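Side-chain contacts in Non-structural maintenance of chromosomes element 1 homolog (Xenopus laevis, PDB 7DG2), which probably acts as a RING-type E3 ubiquitin ligase together with a MAGE protein, as a subunit of the SMC5-SMC6 complex that serves DNA repair: residues D44-D47 and D48-V52; G115-T118 and S119-L123; Y159-T163 and R164-E168; E170-R174 and N175-D179; I202-L206 and Q207-K211. One frame throughout, in Å; residues are numbered along the deposited sequence.

Along the chain the five contacts follow one another without overlap. Contact 1, the first turn of helix 46-57, stands apart, its centre about 40 Å from that of contact 2 on the opposite side of the chain's centre. Contacts 2 and 3, about 15 Å apart between centres, each run from a strand into a helix, and strands 117-118 and 158-161 pair in one antiparallel sheet. Contacts 3 and 4 begin and end helix 163-176, with centres about 14 Å apart. Contact 5 lies in the RING-like domain, its nearest atoms about 7 Å from contacts 3 and 4; helix 163-176 comes just before that domain and, with the probable winged-helix part, packs close to it.

Contact 1 of 5, residues D44-D47 and D48-V52; sequences DKLD and DFVGV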
loop_
_atom_site.group_PDB
_atom_site.type_symbol
_atom_site.label_atom_id
_atom_site.label_comp_id
_atom_site.label_asym_id
_atom_site.label_seq_id
_atom_site.Cartn_x
_atom_site.Cartn_y
_atom_site.Cartn_z
ATOM N N ASP A 44 -2.920 -13.973 25.528
ATOM C CA ASP A 44 -1.571 -14.026 26.073
ATOM C C ASP A 44 -0.532 -14.470 25.054
ATOM O O ASP A 44 0.628 -14.684 25.421
ATOM C CB ASP A 44 -1.524 -14.968 27.287
ATOM C CG ASP A 44 -1.962 -16.394 26.950
ATOM O OD1 ASP A 44 -2.784 -16.587 26.031
ATOM O OD2 ASP A 44 -1.500 -17.349 27.617
ATOM N N LYS A 45 -0.911 -14.622 23.785
ATOM C CA LYS A 45 -0.019 -15.231 22.811
ATOM C C LYS A 45 0.249 -14.325 21.608
ATOM O O LYS A 45 0.555 -14.824 20.527
ATOM C CB LYS A 45 -0.578 -16.574 22.344
ATOM C CG LYS A 45 -0.727 -17.615 23.463
ATOM C CD LYS A 45 0.588 -17.852 24.199
ATOM C CE LYS A 45 0.466 -19.033 25.175
ATOM N NZ LYS A 45 1.692 -19.208 26.021
ATOM N N LEU A 46 0.157 -13.001 21.773
ATOM C CA LEU A 46 0.438 -12.117 20.642
ATOM C C LEU A 46 1.893 -12.229 20.194
ATOM O O LEU A 46 2.178 -12.196 18.987
ATOM C CB LEU A 46 0.098 -10.666 20.986
ATOM C CG LEU A 46 0.517 -9.601 19.953
ATOM C CD1 LEU A 46 -0.194 -9.766 18.618
ATOM C CD2 LEU A 46 0.264 -8.215 20.486
ATOM N N ASP A 47 2.832 -12.348 21.146
ATOM C CA ASP A 47 4.245 -12.459 20.767
ATOM C C ASP A 47 4.499 -13.707 19.940
ATOM O O ASP A 47 5.229 -13.665 18.936
ATOM C CB ASP A 47 5.144 -12.478 22.008
ATOM C CG ASP A 47 5.232 -11.130 22.700
ATOM O OD1 ASP A 47 4.601 -10.152 22.234
ATOM O OD2 ASP A 47 5.948 -11.057 23.724
ATOM N N ASP A 48 3.925 -14.834 20.357
ATOM C CA ASP A 48 4.042 -16.057 19.572
ATOM C C ASP A 48 3.419 -15.877 18.197
ATOM O O ASP A 48 3.947 -16.377 17.198
ATOM C CB ASP A 48 3.367 -17.215 20.305
ATOM C CG ASP A 48 4.166 -17.705 21.505
ATOM O OD1 ASP A 48 5.278 -17.191 21.744
ATOM O OD2 ASP A 48 3.671 -18.615 22.209
ATOM N N PHE A 49 2.283 -15.176 18.138
ATOM C CA PHE A 49 1.577 -14.960 16.875
ATOM C C PHE A 49 2.444 -14.163 15.907
ATOM O O PHE A 49 2.648 -14.572 14.757
ATOM C CB PHE A 49 0.260 -14.233 17.168
ATOM C CG PHE A 49 -0.616 -14.002 15.961
ATOM C CD1 PHE A 49 -1.521 -14.969 15.546
ATOM C CD2 PHE A 49 -0.579 -12.792 15.285
ATOM C CE1 PHE A 49 -2.348 -14.744 14.455
ATOM C CE2 PHE A 49 -1.403 -12.568 14.190
ATOM C CZ PHE A 49 -2.283 -13.549 13.779
ATOM N N VAL A 50 2.979 -13.035 16.370
ATOM C CA VAL A 50 3.886 -12.245 15.540
ATOM C C VAL A 50 5.142 -13.049 15.236
ATOM O O VAL A 50 5.685 -12.985 14.125
ATOM C CB VAL A 50 4.206 -10.898 16.230
ATOM C CG1 VAL A 50 5.355 -10.160 15.543
ATOM C CG2 VAL A 50 2.971 -10.009 16.250
ATOM N N GLY A 51 5.603 -13.844 16.205
ATOM C CA GLY A 51 6.790 -14.660 15.986
ATOM C C GLY A 51 6.627 -15.693 14.886
ATOM O O GLY A 51 7.577 -15.986 14.151
ATOM N N VAL A 52 5.432 -16.273 14.763
ATOM C CA VAL A 52 5.178 -17.194 13.661
ATOM C C VAL A 52 5.398 -16.484 12.339
ATOM O O VAL A 52 6.108 -16.977 11.455
ATOM C CB VAL A 52 3.757 -17.773 13.750
ATOM C CG1 VAL A 52 3.414 -18.505 12.463
ATOM C CG2 VAL A 52 3.640 -18.707 14.954
HETATM O O HOH W 1 3.200 -15.205 23.211
#
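With chi1 at -62° and chi2 at -56°, the chain of Lys45 bends and runs alongside the side chain of Asp48, both pointing the same way. Asp48 holds its carboxylate anti to its own carbonyl carbon, which brings OD2 to 3.7 Å from CD of Lys45. The amine stops short of a salt bridge: NZ of Lys45 lies 4.3 Å from OD2 of Asp48, so any attraction is probably a longer-range one between exposed charges. In the same turn, Leu46 and Val50 also lie side by side, with CD1 of Leu46 4.0 Å from CG2 of Val50. The backbone beneath is already helical. The amide of Phe49 donates to the carbonyl of Lys45 (N to O 3.0 Å), and the N-H of Val50 meets O of Leu46 at 2.9 Å almost straight, at 174°. Gly51 N completes the series on Asp47 O at 2.8 Å. A water accepts from Asp48 N at 3.0 Å, giving this early amide a partner, and reaches back only weakly to the carbonyl of Asp44. The Phe49 ring turns away from this turn to stack on His8 and meet Phe11 edge-to-face, while Leu46 packs on Arg27 and His30 of helix 23-36. Polar side chains outside and apolar ones inside make this the amphipathic first turn of an alpha-helix, with Lys45 at the N-cap of helix 46-57.

Contact 2 of 5, residues G115-T118 and S119-L123; sequences GFAT and SISIL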
loop_
_atom_site.group_PDB
_atom_site.type_symbol
_atom_site.label_atom_id
_atom_site.label_comp_id
_atom_site.label_asym_id
_atom_site.label_seq_id
_atom_site.Cartn_x
_atom_site.Cartn_y
_atom_site.Cartn_z
ATOM N N GLY A 115 14.656 18.297 15.268
ATOM C CA GLY A 115 14.129 17.122 14.592
ATOM C C GLY A 115 13.058 17.404 13.561
ATOM O O GLY A 115 12.430 16.453 13.072
ATOM N N PHE A 116 12.826 18.669 13.203
ATOM C CA PHE A 116 11.873 19.027 12.160
ATOM C C PHE A 116 12.551 19.856 11.071
ATOM O O PHE A 116 13.491 20.609 11.343
ATOM C CB PHE A 116 10.693 19.806 12.735
ATOM C CG PHE A 116 9.729 18.953 13.523
ATOM C CD1 PHE A 116 10.020 18.582 14.827
ATOM C CD2 PHE A 116 8.531 18.536 12.956
ATOM C CE1 PHE A 116 9.129 17.794 15.560
ATOM C CE2 PHE A 116 7.634 17.742 13.688
ATOM C CZ PHE A 116 7.938 17.379 14.979
ATOM N N ALA A 117 12.068 19.705 9.834
ATOM C CA ALA A 117 12.433 20.584 8.725
ATOM C C ALA A 117 11.229 21.444 8.357
ATOM O O ALA A 117 10.089 20.985 8.429
ATOM C CB ALA A 117 12.895 19.777 7.506
ATOM N N THR A 118 11.468 22.707 8.007
ATOM C CA THR A 118 10.367 23.589 7.639
ATOM C C THR A 118 10.083 23.489 6.145
ATOM O O THR A 118 10.914 23.030 5.369
ATOM C CB THR A 118 10.703 25.038 7.964
ATOM O OG1 THR A 118 11.865 25.391 7.202
ATOM C CG2 THR A 118 11.020 25.205 9.440
ATOM N N SER A 119 8.901 23.960 5.741
ATOM C CA SER A 119 8.573 23.992 4.314
ATOM C C SER A 119 9.610 24.762 3.501
ATOM O O SER A 119 10.030 24.309 2.427
ATOM C CB SER A 119 7.187 24.599 4.095
ATOM O OG SER A 119 6.177 23.730 4.583
ATOM N N ILE A 120 10.037 25.929 3.981
ATOM C CA ILE A 120 11.013 26.701 3.215
ATOM C C ILE A 120 12.324 25.933 3.087
ATOM O O ILE A 120 12.967 25.947 2.033
ATOM C CB ILE A 120 11.219 28.090 3.857
ATOM C CG1 ILE A 120 10.026 28.990 3.518
ATOM C CG2 ILE A 120 12.533 28.717 3.358
ATOM C CD1 ILE A 120 10.060 30.369 4.201
ATOM N N SER A 121 12.747 25.249 4.158
ATOM C CA SER A 121 14.009 24.522 4.078
ATOM C C SER A 121 13.923 23.410 3.033
ATOM O O SER A 121 14.879 23.186 2.287
ATOM C CB SER A 121 14.422 23.978 5.457
ATOM O OG SER A 121 13.722 22.793 5.816
ATOM N N ILE A 122 12.763 22.749 2.920
ATOM C CA ILE A 122 12.618 21.683 1.925
ATOM C C ILE A 122 12.571 22.262 0.514
ATOM O O ILE A 122 13.139 21.687 -0.427
ATOM C CB ILE A 122 11.381 20.827 2.238
ATOM C CG1 ILE A 122 11.577 20.150 3.582
ATOM C CG2 ILE A 122 11.191 19.748 1.147
ATOM C CD1 ILE A 122 10.313 19.542 4.173
ATOM N N LEU A 123 11.925 23.416 0.346
ATOM C CA LEU A 123 11.934 24.088 -0.953
ATOM C C LEU A 123 13.347 24.488 -1.354
ATOM O O LEU A 123 13.709 24.427 -2.539
ATOM C CB LEU A 123 11.011 25.312 -0.913
ATOM C CG LEU A 123 9.513 25.011 -0.760
ATOM C CD1 LEU A 123 8.707 26.279 -0.492
ATOM C CD2 LEU A 123 8.977 24.301 -2.007
#
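Thr118 and Ser121 turn their hydroxyl-bearing sides toward each other across the first turn of helix 119-128. Both place the oxygen between the backbone N and the carbonyl carbon, with chi1 61° in Thr118 and 79° in Ser121, and these paired torsions let each side chain reach the backbone of the other residue. OG1 of Thr118 comes over the open helix end and accepts from the amide of Ser121 (OG1 to N 3.2 Å). In return, OG of Ser121 donates to the carbonyl oxygen of Thr118 at 2.9 Å, approaching at a C=O...O angle of 127°. That oxygen has a second donor, Ile122 N at 3.1 Å, so it is gripped by two bonds, one near the direction of the C=O bond and one well bent from it. Beneath the polar pair, CB of Ala117 points toward the helix and meets OG of Ser121 at 3.6 Å. The same methyl touches CG1 of Ile122 at 4.2 Å, where the isoleucine swings its longer branch back past the Thr118 carbonyl. Outside the turn, Ile122 continues into a hydrophobic layer formed by Leu101, Val139 and Leu143, and OG of Ser119 bonds to the carbonyl of Gly157. Ala117 pairs through its backbone with Tyr159. A short strand thus passes directly into a helix through a threonine N-cap, a junction within the helix-turn-helix-related Nse1 domain.

Contact 3 of 5, residues Y159-T163 and R164-E168; sequences YTLHT and RCIME. With ACT (acetate ion), chain D.
His162 and Arg164 meet through ring and backbone: ND1 of His162 accepts the amide of Arg164 at 2.9 Å, nearly straight at 173°. The donor lies in the imidazole plane, at the ring edge, and CB of Arg164 packs beside ND1 at 3.6 Å. This bond requires ND1 to act as acceptor, while NE2 on the far side of the ring bonds to a glycerol, probably from the crystallisation liquor. A chi1 of -162° in His162 carries the ring back over the helix start. Its carbonyl accepts Ile166 N at 3.0 Å, and a weak second bond comes from Cys165 N. Around this cap, CB of Leu161 touches CG1 of Ile166 at 3.9 Å, and CD2 of Leu161 reaches SG of Cys165 at 4.0 Å. CG2 of Thr163 lies 3.7 Å from SD of Met167. Farther out, Arg164 extends its chain to an acetate of probably the same origin, NH1 donating to the acetate O at 2.9 Å, and makes a cation-pi contact with Trp151. Glu168 receives the amides of Met71 and Leu72 of the Nse4 chain. The histidine N-cap joins strand 158-161 to helix 163-176, probably at the end of a wing hairpin in a winged-helix domain.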
loop_
_atom_site.group_PDB
_atom_site.type_symbol
_atom_site.label_atom_id
_atom_site.label_comp_id
_atom_site.label_asym_id
_atom_site.label_seq_id
_atom_site.Cartn_x
_atom_site.Cartn_y
_atom_site.Cartn_z
ATOM N N TYR A 159 8.088 19.155 9.254
ATOM C CA TYR A 159 8.099 17.724 8.982
ATOM C C TYR A 159 9.178 17.032 9.792
ATOM O O TYR A 159 10.311 17.508 9.865
ATOM C CB TYR A 159 8.347 17.460 7.493
ATOM C CG TYR A 159 7.265 18.042 6.625
ATOM C CD1 TYR A 159 7.328 19.369 6.194
ATOM C CD2 TYR A 159 6.156 17.281 6.266
ATOM C CE1 TYR A 159 6.331 19.908 5.431
ATOM C CE2 TYR A 159 5.147 17.822 5.485
ATOM C CZ TYR A 159 5.246 19.136 5.076
ATOM O OH TYR A 159 4.267 19.704 4.300
ATOM N N THR A 160 8.832 15.883 10.370
ATOM C CA THR A 160 9.829 15.003 10.954
ATOM C C THR A 160 9.625 13.604 10.374
ATOM O O THR A 160 8.678 13.352 9.621
ATOM C CB THR A 160 9.749 15.006 12.497
ATOM O OG1 THR A 160 10.893 14.328 13.047
ATOM C CG2 THR A 160 8.470 14.325 12.965
ATOM N N LEU A 161 10.542 12.700 10.693
ATOM C CA LEU A 161 10.404 11.320 10.246
ATOM C C LEU A 161 9.269 10.646 11.003
ATOM O O LEU A 161 9.132 10.816 12.216
ATOM C CB LEU A 161 11.698 10.543 10.483
ATOM C CG LEU A 161 12.960 11.027 9.792
ATOM C CD1 LEU A 161 14.074 10.035 10.055
ATOM C CD2 LEU A 161 12.719 11.191 8.302
ATOM N N HIS A 162 8.450 9.878 10.284
ATOM C CA HIS A 162 7.428 9.071 10.945
ATOM C C HIS A 162 8.086 7.967 11.767
ATOM O O HIS A 162 9.196 7.522 11.466
ATOM C CB HIS A 162 6.481 8.460 9.892
ATOM C CG HIS A 162 5.173 7.976 10.451
ATOM N ND1 HIS A 162 5.046 6.789 11.146
ATOM C CD2 HIS A 162 3.935 8.521 10.411
ATOM C CE1 HIS A 162 3.788 6.632 11.517
ATOM N NE2 HIS A 162 3.096 7.673 11.093
ATOM N N THR A 163 7.387 7.511 12.814
ATOM C CA THR A 163 7.855 6.331 13.540
ATOM C C THR A 163 8.161 5.180 12.585
ATOM O O THR A 163 9.168 4.486 12.739
ATOM C CB THR A 163 6.810 5.910 14.570
ATOM O OG1 THR A 163 6.576 7.001 15.467
ATOM C CG2 THR A 163 7.295 4.699 15.360
ATOM N N ARG A 164 7.309 4.981 11.579
ATOM C CA ARG A 164 7.551 3.925 10.596
ATOM C C ARG A 164 8.904 4.089 9.926
ATOM O O ARG A 164 9.632 3.111 9.710
ATOM C CB ARG A 164 6.455 3.938 9.536
ATOM C CG ARG A 164 6.631 2.803 8.512
ATOM C CD ARG A 164 5.982 3.151 7.192
ATOM N NE ARG A 164 5.960 2.030 6.250
ATOM C CZ ARG A 164 5.178 2.010 5.176
ATOM N NH1 ARG A 164 4.364 3.025 4.930
ATOM N NH2 ARG A 164 5.190 0.973 4.353
ATOM N N CYS A 165 9.257 5.331 9.579
ATOM C CA CYS A 165 10.520 5.582 8.903
ATOM C C CYS A 165 11.704 5.292 9.818
ATOM O O CYS A 165 12.680 4.663 9.402
ATOM C CB CYS A 165 10.544 7.027 8.421
ATOM S SG CYS A 165 11.974 7.390 7.382
ATOM N N ILE A 166 11.638 5.748 11.073
ATOM C CA ILE A 166 12.720 5.467 12.012
ATOM C C ILE A 166 12.868 3.963 12.235
ATOM O O ILE A 166 13.988 3.432 12.282
ATOM C CB ILE A 166 12.475 6.217 13.334
ATOM C CG1 ILE A 166 12.325 7.710 13.058
ATOM C CG2 ILE A 166 13.591 5.913 14.326
ATOM C CD1 ILE A 166 11.763 8.513 14.259
ATOM N N MET A 167 11.746 3.250 12.358
ATOM C CA MET A 167 11.809 1.809 12.583
ATOM C C MET A 167 12.487 1.101 11.420
ATOM O O MET A 167 13.367 0.254 11.621
ATOM C CB MET A 167 10.406 1.257 12.820
ATOM C CG MET A 167 9.824 1.647 14.192
ATOM S SD MET A 167 8.112 1.172 14.462
ATOM C CE MET A 167 8.251 -0.623 14.519
ATOM N N GLU A 168 12.123 1.461 10.187
ATOM C CA GLU A 168 12.725 0.768 9.050
ATOM C C GLU A 168 14.166 1.209 8.801
ATOM O O GLU A 168 15.017 0.386 8.434
ATOM C CB GLU A 168 11.894 0.988 7.793
ATOM C CG GLU A 168 12.389 0.129 6.634
ATOM C CD GLU A 168 11.447 0.177 5.460
ATOM O OE1 GLU A 168 11.554 1.125 4.650
ATOM O OE2 GLU A 168 10.580 -0.718 5.373
HETATM C C ACT D . 1.894 1.945 2.873
HETATM O O ACT D . 2.830 2.704 2.438
HETATM O OXT ACT D . 1.821 0.675 2.841
HETATM C CH3 ACT D . 0.689 2.694 3.549
#

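Contact 4 of 5, residues E170-R174 and N175-D179; sequences EHYIR and NTYQD
His171 accepts the amide of Asn175 through its carbonyl (O to N 3.1 Å). Tyr172 follows, with CG anti to its backbone N (chi1 175°), which swings the ring under Thr176. OG1 of Thr176 sits 3.4 Å above the ring plane of Tyr172, over its centre, and CB makes a CH-pi contact 4.2 Å from the centroid. The carbonyl of Tyr172 takes Thr176 N at 2.8 Å, with weak bonds from OG1 of Thr176 and the amide of Asn175. A water lies between the phenols, 2.9 Å from OH of Tyr177 and an unusually short 2.5 Å from OH of Tyr172. Ile173 O receives Tyr177 N at 2.9 Å and lies at the edge of the Tyr177 ring. OE1 of Glu170 lies over the face of the Arg174 guanidinium, near NH2, a salt bridge of charges alone. Tyr172 also packs on Leu72 of the Nse4 chain, and Tyr177 on Met106 and Ile110. The last helical turn is therefore held by backbone bonds and the packing of Thr176 on the Tyr172 face, perhaps with a water bridge, while hydrogen bonds from Arg174 NH1 to Arg188 O and from Val190 N to Glu170 OE1 tie it to the chain around strand 190-191.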
loop_
_atom_site.group_PDB
_atom_site.type_symbol
_atom_site.label_atom_id
_atom_site.label_comp_id
_atom_site.label_asym_id
_atom_site.label_seq_id
_atom_site.Cartn_x
_atom_site.Cartn_y
_atom_site.Cartn_z
ATOM N N GLU A 170 16.373 2.646 10.953
ATOM C CA GLU A 170 17.191 2.792 12.161
ATOM C C GLU A 170 18.665 2.510 11.894
ATOM O O GLU A 170 19.537 3.326 12.212
ATOM C CB GLU A 170 16.647 1.854 13.251
ATOM C CG GLU A 170 17.527 1.684 14.492
ATOM C CD GLU A 170 17.354 2.809 15.499
ATOM O OE1 GLU A 170 18.336 3.138 16.206
ATOM O OE2 GLU A 170 16.233 3.360 15.595
ATOM N N HIS A 171 18.967 1.356 11.304
ATOM C CA HIS A 171 20.362 0.990 11.121
ATOM C C HIS A 171 20.968 1.670 9.909
ATOM O O HIS A 171 22.158 2.001 9.919
ATOM C CB HIS A 171 20.472 -0.529 11.041
ATOM C CG HIS A 171 19.890 -1.203 12.240
ATOM N ND1 HIS A 171 18.560 -1.558 12.320
ATOM C CD2 HIS A 171 20.435 -1.508 13.442
ATOM C CE1 HIS A 171 18.321 -2.091 13.505
ATOM N NE2 HIS A 171 19.442 -2.071 14.205
ATOM N N TYR A 172 20.164 1.910 8.875
ATOM C CA TYR A 172 20.631 2.705 7.750
ATOM C C TYR A 172 21.118 4.076 8.213
ATOM O O TYR A 172 22.195 4.538 7.818
ATOM C CB TYR A 172 19.507 2.836 6.727
ATOM C CG TYR A 172 19.827 3.731 5.576
ATOM C CD1 TYR A 172 20.464 3.239 4.443
ATOM C CD2 TYR A 172 19.498 5.076 5.617
ATOM C CE1 TYR A 172 20.757 4.069 3.384
ATOM C CE2 TYR A 172 19.789 5.909 4.571
ATOM C CZ TYR A 172 20.415 5.402 3.455
ATOM O OH TYR A 172 20.695 6.251 2.416
ATOM N N ILE A 173 20.331 4.739 9.058
ATOM C CA ILE A 173 20.712 6.059 9.569
ATOM C C ILE A 173 21.983 5.968 10.404
ATOM O O ILE A 173 22.887 6.805 10.279
ATOM C CB ILE A 173 19.548 6.660 10.382
ATOM C CG1 ILE A 173 18.393 7.052 9.456
ATOM C CG2 ILE A 173 20.028 7.870 11.230
ATOM C CD1 ILE A 173 17.078 7.339 10.193
ATOM N N ARG A 174 22.062 4.966 11.287
ATOM C CA ARG A 174 23.231 4.819 12.157
ATOM C C ARG A 174 24.517 4.720 11.351
ATOM O O ARG A 174 25.560 5.245 11.762
ATOM C CB ARG A 174 23.076 3.579 13.041
ATOM C CG ARG A 174 22.603 3.837 14.446
ATOM C CD ARG A 174 22.963 2.652 15.339
ATOM N NE ARG A 174 21.813 1.796 15.625
ATOM C CZ ARG A 174 21.274 1.663 16.833
ATOM N NH1 ARG A 174 21.791 2.324 17.864
ATOM N NH2 ARG A 174 20.230 0.866 17.020
ATOM N N ASN A 175 24.464 4.050 10.199
ATOM C CA ASN A 175 25.653 3.803 9.393
ATOM C C ASN A 175 25.894 4.884 8.349
ATOM O O ASN A 175 27.038 5.314 8.165
ATOM C CB ASN A 175 25.539 2.429 8.723
ATOM C CG ASN A 175 25.443 1.302 9.735
ATOM O OD1 ASN A 175 26.089 1.339 10.787
ATOM N ND2 ASN A 175 24.623 0.298 9.432
ATOM N N THR A 176 24.841 5.338 7.668
ATOM C CA THR A 176 25.002 6.348 6.628
ATOM C C THR A 176 25.309 7.720 7.212
ATOM O O THR A 176 25.986 8.531 6.567
ATOM C CB THR A 176 23.737 6.409 5.773
ATOM O OG1 THR A 176 23.537 5.142 5.142
ATOM C CG2 THR A 176 23.828 7.496 4.712
ATOM N N TYR A 177 24.818 8.005 8.414
ATOM C CA TYR A 177 24.988 9.313 9.036
ATOM C C TYR A 177 25.704 9.197 10.374
ATOM O O TYR A 177 25.403 9.927 11.315
ATOM C CB TYR A 177 23.640 10.006 9.227
ATOM C CG TYR A 177 22.853 10.240 7.951
ATOM C CD1 TYR A 177 23.079 11.367 7.168
ATOM C CD2 TYR A 177 21.870 9.349 7.545
ATOM C CE1 TYR A 177 22.358 11.594 6.012
ATOM C CE2 TYR A 177 21.142 9.564 6.389
ATOM C CZ TYR A 177 21.390 10.688 5.625
ATOM O OH TYR A 177 20.663 10.905 4.477
ATOM N N GLN A 178 26.673 8.279 10.477
ATOM C CA GLN A 178 27.306 8.017 11.768
ATOM C C GLN A 178 27.962 9.266 12.347
ATOM O O GLN A 178 28.027 9.421 13.574
ATOM C CB GLN A 178 28.337 6.896 11.642
ATOM C CG GLN A 178 28.823 6.384 12.997
ATOM C CD GLN A 178 29.875 5.303 12.878
ATOM O OE1 GLN A 178 30.553 5.188 11.856
ATOM N NE2 GLN A 178 30.014 4.494 13.923
ATOM N N ASP A 179 28.425 10.175 11.489
ATOM C CA ASP A 179 29.072 11.391 11.966
ATOM C C ASP A 179 28.102 12.363 12.628
ATOM O O ASP A 179 28.536 13.196 13.431
ATOM C CB ASP A 179 29.785 12.095 10.806
ATOM C CG ASP A 179 30.868 11.237 10.177
ATOM O OD1 ASP A 179 31.247 10.203 10.778
ATOM O OD2 ASP A 179 31.334 11.595 9.072
HETATM O O HOH W 2 20.808 8.751 2.478
#

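Contact 5 of 5, residues I202-L206 and Q207-K211; sequences IPLHL and QCAGK. With ZN (zinc ion), chain G.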
loop_
_atom_site.group_PDB
_atom_site.type_symbol
_atom_site.label_atom_id
_atom_site.label_comp_id
_atom_site.label_asym_id
_atom_site.label_seq_id
_atom_site.Cartn_x
_atom_site.Cartn_y
_atom_site.Cartn_z
ATOM N N ILE A 202 25.334 15.973 23.860
ATOM C CA ILE A 202 24.836 14.599 23.803
ATOM C C ILE A 202 23.313 14.611 23.836
ATOM O O ILE A 202 22.706 15.489 24.465
ATOM C CB ILE A 202 25.392 13.712 24.929
ATOM C CG1 ILE A 202 24.987 14.246 26.304
ATOM C CG2 ILE A 202 26.902 13.518 24.767
ATOM C CD1 ILE A 202 23.834 13.494 26.932
ATOM N N PRO A 203 22.670 13.668 23.165
ATOM C CA PRO A 203 21.206 13.660 23.109
ATOM C C PRO A 203 20.583 12.621 24.025
ATOM O O PRO A 203 21.180 11.569 24.281
ATOM C CB PRO A 203 20.940 13.321 21.637
ATOM C CG PRO A 203 22.052 12.361 21.302
ATOM C CD PRO A 203 23.255 12.758 22.160
ATOM N N LEU A 204 19.377 12.905 24.518
ATOM C CA LEU A 204 18.524 11.901 25.139
ATOM C C LEU A 204 17.144 11.975 24.501
ATOM O O LEU A 204 16.652 13.070 24.228
ATOM C CB LEU A 204 18.390 12.116 26.653
ATOM C CG LEU A 204 19.595 11.782 27.531
ATOM C CD1 LEU A 204 19.170 11.716 28.998
ATOM C CD2 LEU A 204 20.210 10.475 27.085
ATOM N N HIS A 205 16.522 10.819 24.263
ATOM C CA HIS A 205 15.099 10.819 23.938
ATOM C C HIS A 205 14.322 11.512 25.049
ATOM O O HIS A 205 14.705 11.461 26.221
ATOM C CB HIS A 205 14.554 9.400 23.781
ATOM C CG HIS A 205 15.002 8.695 22.542
ATOM N ND1 HIS A 205 15.822 7.587 22.577
ATOM C CD2 HIS A 205 14.720 8.917 21.235
ATOM C CE1 HIS A 205 16.037 7.163 21.343
ATOM N NE2 HIS A 205 15.382 7.955 20.510
ATOM N N LEU A 206 13.211 12.150 24.678
ATOM C CA LEU A 206 12.398 12.826 25.685
ATOM C C LEU A 206 11.887 11.845 26.730
ATOM O O LEU A 206 11.890 12.149 27.930
ATOM C CB LEU A 206 11.238 13.575 25.025
ATOM C CG LEU A 206 11.460 15.087 24.922
ATOM C CD1 LEU A 206 12.546 15.406 23.897
ATOM C CD2 LEU A 206 10.164 15.828 24.597
ATOM N N GLN A 207 11.462 10.653 26.299
ATOM C CA GLN A 207 11.046 9.637 27.260
ATOM C C GLN A 207 12.220 9.134 28.087
ATOM O O GLN A 207 12.055 8.819 29.271
ATOM C CB GLN A 207 10.370 8.465 26.547
ATOM C CG GLN A 207 8.848 8.489 26.609
ATOM C CD GLN A 207 8.221 9.061 25.350
ATOM O OE1 GLN A 207 8.561 8.653 24.230
ATOM N NE2 GLN A 207 7.306 10.014 25.523
ATOM N N CYS A 208 13.409 9.051 27.490
ATOM C CA CYS A 208 14.559 8.573 28.245
ATOM C C CYS A 208 15.049 9.616 29.241
ATOM O O CYS A 208 15.559 9.255 30.307
ATOM C CB CYS A 208 15.675 8.161 27.289
ATOM S SG CYS A 208 15.241 6.747 26.252
ATOM N N ALA A 209 14.907 10.904 28.920
ATOM C CA ALA A 209 15.247 11.939 29.893
ATOM C C ALA A 209 14.313 11.885 31.095
ATOM O O ALA A 209 14.757 12.034 32.240
ATOM C CB ALA A 209 15.199 13.319 29.240
ATOM N N GLY A 210 13.017 11.664 30.854
ATOM C CA GLY A 210 12.076 11.546 31.957
ATOM C C GLY A 210 12.400 10.392 32.887
ATOM O O GLY A 210 12.277 10.513 34.108
ATOM N N LYS A 211 12.821 9.259 32.325
ATOM C CA LYS A 211 13.197 8.118 33.152
ATOM C C LYS A 211 14.510 8.371 33.883
ATOM O O LYS A 211 14.586 8.234 35.110
ATOM C CB LYS A 211 13.297 6.861 32.287
ATOM C CG LYS A 211 11.955 6.292 31.851
ATOM C CD LYS A 211 12.128 5.262 30.740
ATOM C CE LYS A 211 13.201 4.239 31.084
ATOM N NZ LYS A 211 13.454 3.302 29.952
HETATM ZN ZN ZN G . 16.662 6.786 24.365
#
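A zinc site of the atypical RING finger lies at this strand-to-helix junction, where His205 and Cys208 supply two of the four ligands. ND1 of His205 binds the zinc ion at 2.1 Å and SG of Cys208 binds it at 2.4 Å; Cys184 and Cys187 complete the set of three cysteines and one histidine. Both side chains set the branch beyond CB anti to their own carbonyl carbon, chi1 -72° in His205 and -65° in Cys208, and these torsions turn ND1 and SG to the same zinc ion. The sulfur lies at the edge of the imidazole and packs 3.7 Å from CB of His205. On the far side of the ring, NE2 of His205 bonds to the carbonyl of Val190, a second-shell contact that fixes the ring's rotation. The backbone holds the ligand spacing: His205 sits at the N-cap, and its carbonyl accepts Ala209 N at 2.8 Å, while Leu206 O takes Gly210 N at 3.2 Å. Just before the ligand pair in sequence, Leu204 points toward the helix, its CD1 4.0 Å from CA of Ala209 and its CB 4.3 Å from CB of the same residue. Leu204 also touches Asn185 and Val186 in the Cys184-Cys187 loop. Coordination through ND1 leaves NE2 as the donor to Val190; the zinc ion joins the helix start to the Cys184-Cys187 loop, while the NE2 bond ties the ring to strand 190-191.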